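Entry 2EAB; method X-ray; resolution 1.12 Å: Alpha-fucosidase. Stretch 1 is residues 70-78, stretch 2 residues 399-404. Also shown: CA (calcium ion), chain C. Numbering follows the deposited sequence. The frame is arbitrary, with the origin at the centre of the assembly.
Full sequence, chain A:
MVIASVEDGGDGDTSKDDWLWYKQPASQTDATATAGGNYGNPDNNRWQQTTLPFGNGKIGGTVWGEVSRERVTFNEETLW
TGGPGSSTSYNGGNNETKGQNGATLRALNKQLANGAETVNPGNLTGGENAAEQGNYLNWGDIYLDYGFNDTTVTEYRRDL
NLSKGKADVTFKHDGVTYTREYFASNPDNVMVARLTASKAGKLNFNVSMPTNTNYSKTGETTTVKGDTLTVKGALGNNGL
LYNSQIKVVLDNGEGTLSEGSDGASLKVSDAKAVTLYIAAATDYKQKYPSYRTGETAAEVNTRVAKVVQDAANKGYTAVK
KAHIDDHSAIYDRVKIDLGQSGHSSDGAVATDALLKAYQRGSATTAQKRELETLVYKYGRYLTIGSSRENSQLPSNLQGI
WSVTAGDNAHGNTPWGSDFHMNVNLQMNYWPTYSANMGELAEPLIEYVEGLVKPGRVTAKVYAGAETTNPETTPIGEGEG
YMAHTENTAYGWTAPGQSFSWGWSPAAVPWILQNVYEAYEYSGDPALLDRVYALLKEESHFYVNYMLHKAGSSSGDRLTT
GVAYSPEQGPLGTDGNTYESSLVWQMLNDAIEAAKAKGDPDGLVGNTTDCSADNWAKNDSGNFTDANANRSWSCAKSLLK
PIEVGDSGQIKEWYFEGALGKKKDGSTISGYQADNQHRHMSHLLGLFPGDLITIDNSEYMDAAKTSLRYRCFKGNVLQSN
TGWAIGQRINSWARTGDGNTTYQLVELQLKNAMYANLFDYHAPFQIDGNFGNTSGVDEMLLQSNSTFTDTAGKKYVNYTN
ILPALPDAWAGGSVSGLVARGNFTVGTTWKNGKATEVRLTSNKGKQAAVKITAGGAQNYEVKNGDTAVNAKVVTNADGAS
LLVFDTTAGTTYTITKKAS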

# COMPACT_ATOMS: atom_id res chain seq x y z
N GLU A 70 -2.31 -13.53 -28.74
CA GLU A 70 -1.66 -12.93 -27.59
C GLU A 70 -2.52 -11.81 -27.02
O GLU A 70 -3.22 -11.10 -27.76
CB GLU A 70 -0.26 -12.43 -27.98
CG GLU A 70 0.47 -11.60 -26.91
CD GLU A 70 0.86 -12.38 -25.66
OE1 GLU A 70 -0.02 -12.98 -25.00
OE2 GLU A 70 2.07 -12.37 -25.31
N ARG A 71 -2.45 -11.66 -25.70
CA ARG A 71 -3.27 -10.71 -24.97
C ARG A 71 -2.45 -10.03 -23.89
O ARG A 71 -1.74 -10.70 -23.13
CB ARG A 71 -4.46 -11.44 -24.35
CG ARG A 71 -5.45 -10.55 -23.62
CD ARG A 71 -6.57 -11.38 -23.04
NE ARG A 71 -7.48 -10.56 -22.24
CZ ARG A 71 -8.56 -11.02 -21.61
NH1 ARG A 71 -8.90 -12.30 -21.67
NH2 ARG A 71 -9.31 -10.18 -20.91
N VAL A 72 -2.53 -8.71 -23.85
CA VAL A 72 -2.02 -7.92 -22.74
C VAL A 72 -3.18 -7.09 -22.20
O VAL A 72 -3.64 -6.15 -22.85
CB VAL A 72 -0.85 -7.00 -23.16
CG1 VAL A 72 -0.33 -6.20 -21.97
CG2 VAL A 72 0.27 -7.81 -23.81
N THR A 73 -3.65 -7.45 -21.02
CA THR A 73 -4.73 -6.71 -20.37
C THR A 73 -4.19 -5.33 -19.98
O THR A 73 -3.07 -5.23 -19.46
CB THR A 73 -5.30 -7.51 -19.20
OG1 THR A 73 -5.85 -8.74 -19.70
CG2 THR A 73 -6.38 -6.74 -18.45
N PHE A 74 -4.96 -4.29 -20.25
CA PHE A 74 -4.45 -2.92 -20.20
C PHE A 74 -5.18 -2.04 -19.19
O PHE A 74 -6.42 -2.11 -19.08
CB PHE A 74 -4.54 -2.29 -21.60
CG PHE A 74 -3.86 -0.95 -21.71
CD1 PHE A 74 -2.49 -0.87 -21.94
CD2 PHE A 74 -4.59 0.22 -21.56
CE1 PHE A 74 -1.87 0.37 -22.03
CE2 PHE A 74 -3.97 1.46 -21.64
CZ PHE A 74 -2.60 1.53 -21.87
N ASN A 75 -4.41 -1.21 -18.49
CA ASN A 75 -4.92 -0.28 -17.50
C ASN A 75 -4.27 1.09 -17.61
O ASN A 75 -3.10 1.21 -17.98
CB ASN A 75 -4.62 -0.78 -16.08
CG ASN A 75 -5.56 -1.87 -15.63
OD1 ASN A 75 -6.70 -1.61 -15.24
ND2 ASN A 75 -5.07 -3.09 -15.64
N GLU A 76 -5.04 2.11 -17.25
CA GLU A 76 -4.48 3.42 -16.92
C GLU A 76 -5.09 3.87 -15.59
O GLU A 76 -6.31 3.76 -15.39
CB GLU A 76 -4.72 4.45 -18.03
CG GLU A 76 -3.73 5.62 -18.04
CD GLU A 76 -4.15 6.81 -17.18
OE1 GLU A 76 -3.33 7.75 -17.03
OE2 GLU A 76 -5.30 6.81 -16.67
N GLU A 77 -4.24 4.39 -14.71
CA GLU A 77 -4.58 4.62 -13.30
C GLU A 77 -5.76 5.56 -13.05
O GLU A 77 -6.38 5.50 -11.99
CB GLU A 77 -3.36 5.15 -12.54
CG GLU A 77 -2.87 6.48 -13.10
CD GLU A 77 -1.91 7.25 -12.21
OE1 GLU A 77 -1.34 8.23 -12.74
OE2 GLU A 77 -1.74 6.91 -11.02
N THR A 78 -6.06 6.44 -14.01
CA THR A 78 -7.10 7.44 -13.80
C THR A 78 -8.45 7.09 -14.42
O THR A 78 -9.36 7.93 -14.40
CB THR A 78 -6.68 8.86 -14.27
OG1 THR A 78 -6.57 8.90 -15.70
CG2 THR A 78 -5.36 9.28 -13.64
N GLY A 399 -3.32 -2.19 -7.10
CA GLY A 399 -2.17 -1.46 -7.62
C GLY A 399 -2.65 -0.55 -8.73
O GLY A 399 -3.17 0.54 -8.47
N ILE A 400 -2.46 -1.02 -9.96
CA ILE A 400 -3.09 -0.43 -11.14
C ILE A 400 -3.69 -1.50 -12.07
O ILE A 400 -4.19 -1.16 -13.14
CB ILE A 400 -2.11 0.46 -11.99
CG1 ILE A 400 -0.88 -0.34 -12.46
CG2 ILE A 400 -1.75 1.74 -11.26
CD1 ILE A 400 -0.04 0.39 -13.50
N TRP A 401 -3.64 -2.77 -11.67
CA TRP A 401 -3.93 -3.88 -12.59
C TRP A 401 -5.30 -4.48 -12.34
O TRP A 401 -5.59 -4.92 -11.23
CB TRP A 401 -2.84 -4.96 -12.48
CG TRP A 401 -1.48 -4.43 -12.80
CD1 TRP A 401 -0.97 -4.20 -14.05
CD2 TRP A 401 -0.47 -4.01 -11.88
NE1 TRP A 401 0.30 -3.69 -13.96
CE2 TRP A 401 0.63 -3.55 -12.64
CE3 TRP A 401 -0.38 -3.98 -10.48
CZ2 TRP A 401 1.81 -3.08 -12.05
CZ3 TRP A 401 0.78 -3.50 -9.89
CH2 TRP A 401 1.86 -3.05 -10.68
N SER A 402 -6.14 -4.52 -13.37
CA SER A 402 -7.48 -5.11 -13.25
C SER A 402 -7.97 -5.58 -14.60
O SER A 402 -7.53 -5.08 -15.63
CB SER A 402 -8.47 -4.10 -12.68
OG SER A 402 -8.72 -3.09 -13.63
N VAL A 403 -8.89 -6.54 -14.57
CA VAL A 403 -9.53 -7.06 -15.78
C VAL A 403 -11.03 -6.77 -15.79
O VAL A 403 -11.66 -6.77 -16.85
CB VAL A 403 -9.27 -8.58 -15.95
CG1 VAL A 403 -10.08 -9.40 -14.96
CG2 VAL A 403 -9.55 -9.03 -17.38
N THR A 404 -11.60 -6.51 -14.62
CA THR A 404 -13.03 -6.28 -14.46
C THR A 404 -13.37 -4.81 -14.64
O THR A 404 -12.56 -3.93 -14.33
CB THR A 404 -13.50 -6.76 -13.09
OG1 THR A 404 -12.69 -6.15 -12.08
CG2 THR A 404 -13.38 -8.28 -12.97
CA CA C . -0.92 4.76 -9.64

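Asn-75 is the centre of this contact. It lies in the strand of the first stretch with its CA-to-CB bond directed toward the second, and it gives up more surface to the partner than any other residue here. The second stretch has no regular secondary structure, so its backbone polar groups need partners other than those a helix or sheet would provide. A carboxamide suits such a place because it carries a donor and an acceptor on one short, planar group. Asn-75 uses both on a single residue: ND2 donates to the backbone O of Ser-402 at 3.2 Å, while OD1 accepts from Ser-402 OG at 3.0 Å. Main chain and side chain of the serine are thus both held by one amide.

Proximity alone does not make a hydrogen bond, and the same side chain illustrates the point. Asn-75 ND2 is 2.9 Å from Ser-402 N, closer than it is to the carbonyl it bonds, but both nitrogens are donors. Asn-75 CG comes within 2.9 Å of Ile-400 O, yet neither end of the amide bonds that oxygen: OD1, at 3.3 Å from Ile-400 O, is another acceptor, and ND2, also at 3.3 Å from Ile-400 O, is poorly angled. The amide is packed tightly against the backbone, and its bonds are made to Ser-402.

Ile-400 covers the next largest area. Its backbone O lies against the Asn-75 amide, while its side chain makes an apolar contact. Its CA-to-CB bond points toward the first stretch, and CG2 rests 4.0 Å from Glu-77 CB, a van der Waals contact. An aliphatic side chain suits this place because its methyl can lie against the CB of Glu-77, while the carboxylate of Glu-77 is engaged elsewhere. Glu-77 OE2 lies 2.7 Å from the calcium ion, which is also bound by atoms elsewhere in the structure. One residue therefore combines packing near its backbone with metal binding at its tip.

Ser-402 and Val-403 each bury a similar, smaller area. The small hydroxymethyl group of Ser-402 brings OG within reach of Asn-75 without demanding much room. Its carbonyl O also lies 3.5 Å from Thr-73 CG2, a contact with a methyl group. Val-403 makes a separate contact: its CG2 lies 4.1 Å from Thr-73 CG2, methyl to methyl, and 3.7 Å from Arg-71 NH2, which it meets obliquely while that nitrogen is hydrogen-bonded elsewhere in the structure. The threonine methyl can pack in this way while its hydroxyl is hydrogen-bonded elsewhere in the structure. Arg-71, Thr-73 and Asn-75 alternate along the strand, all directed toward the partner, whereas Phe-74 and Glu-76 point away.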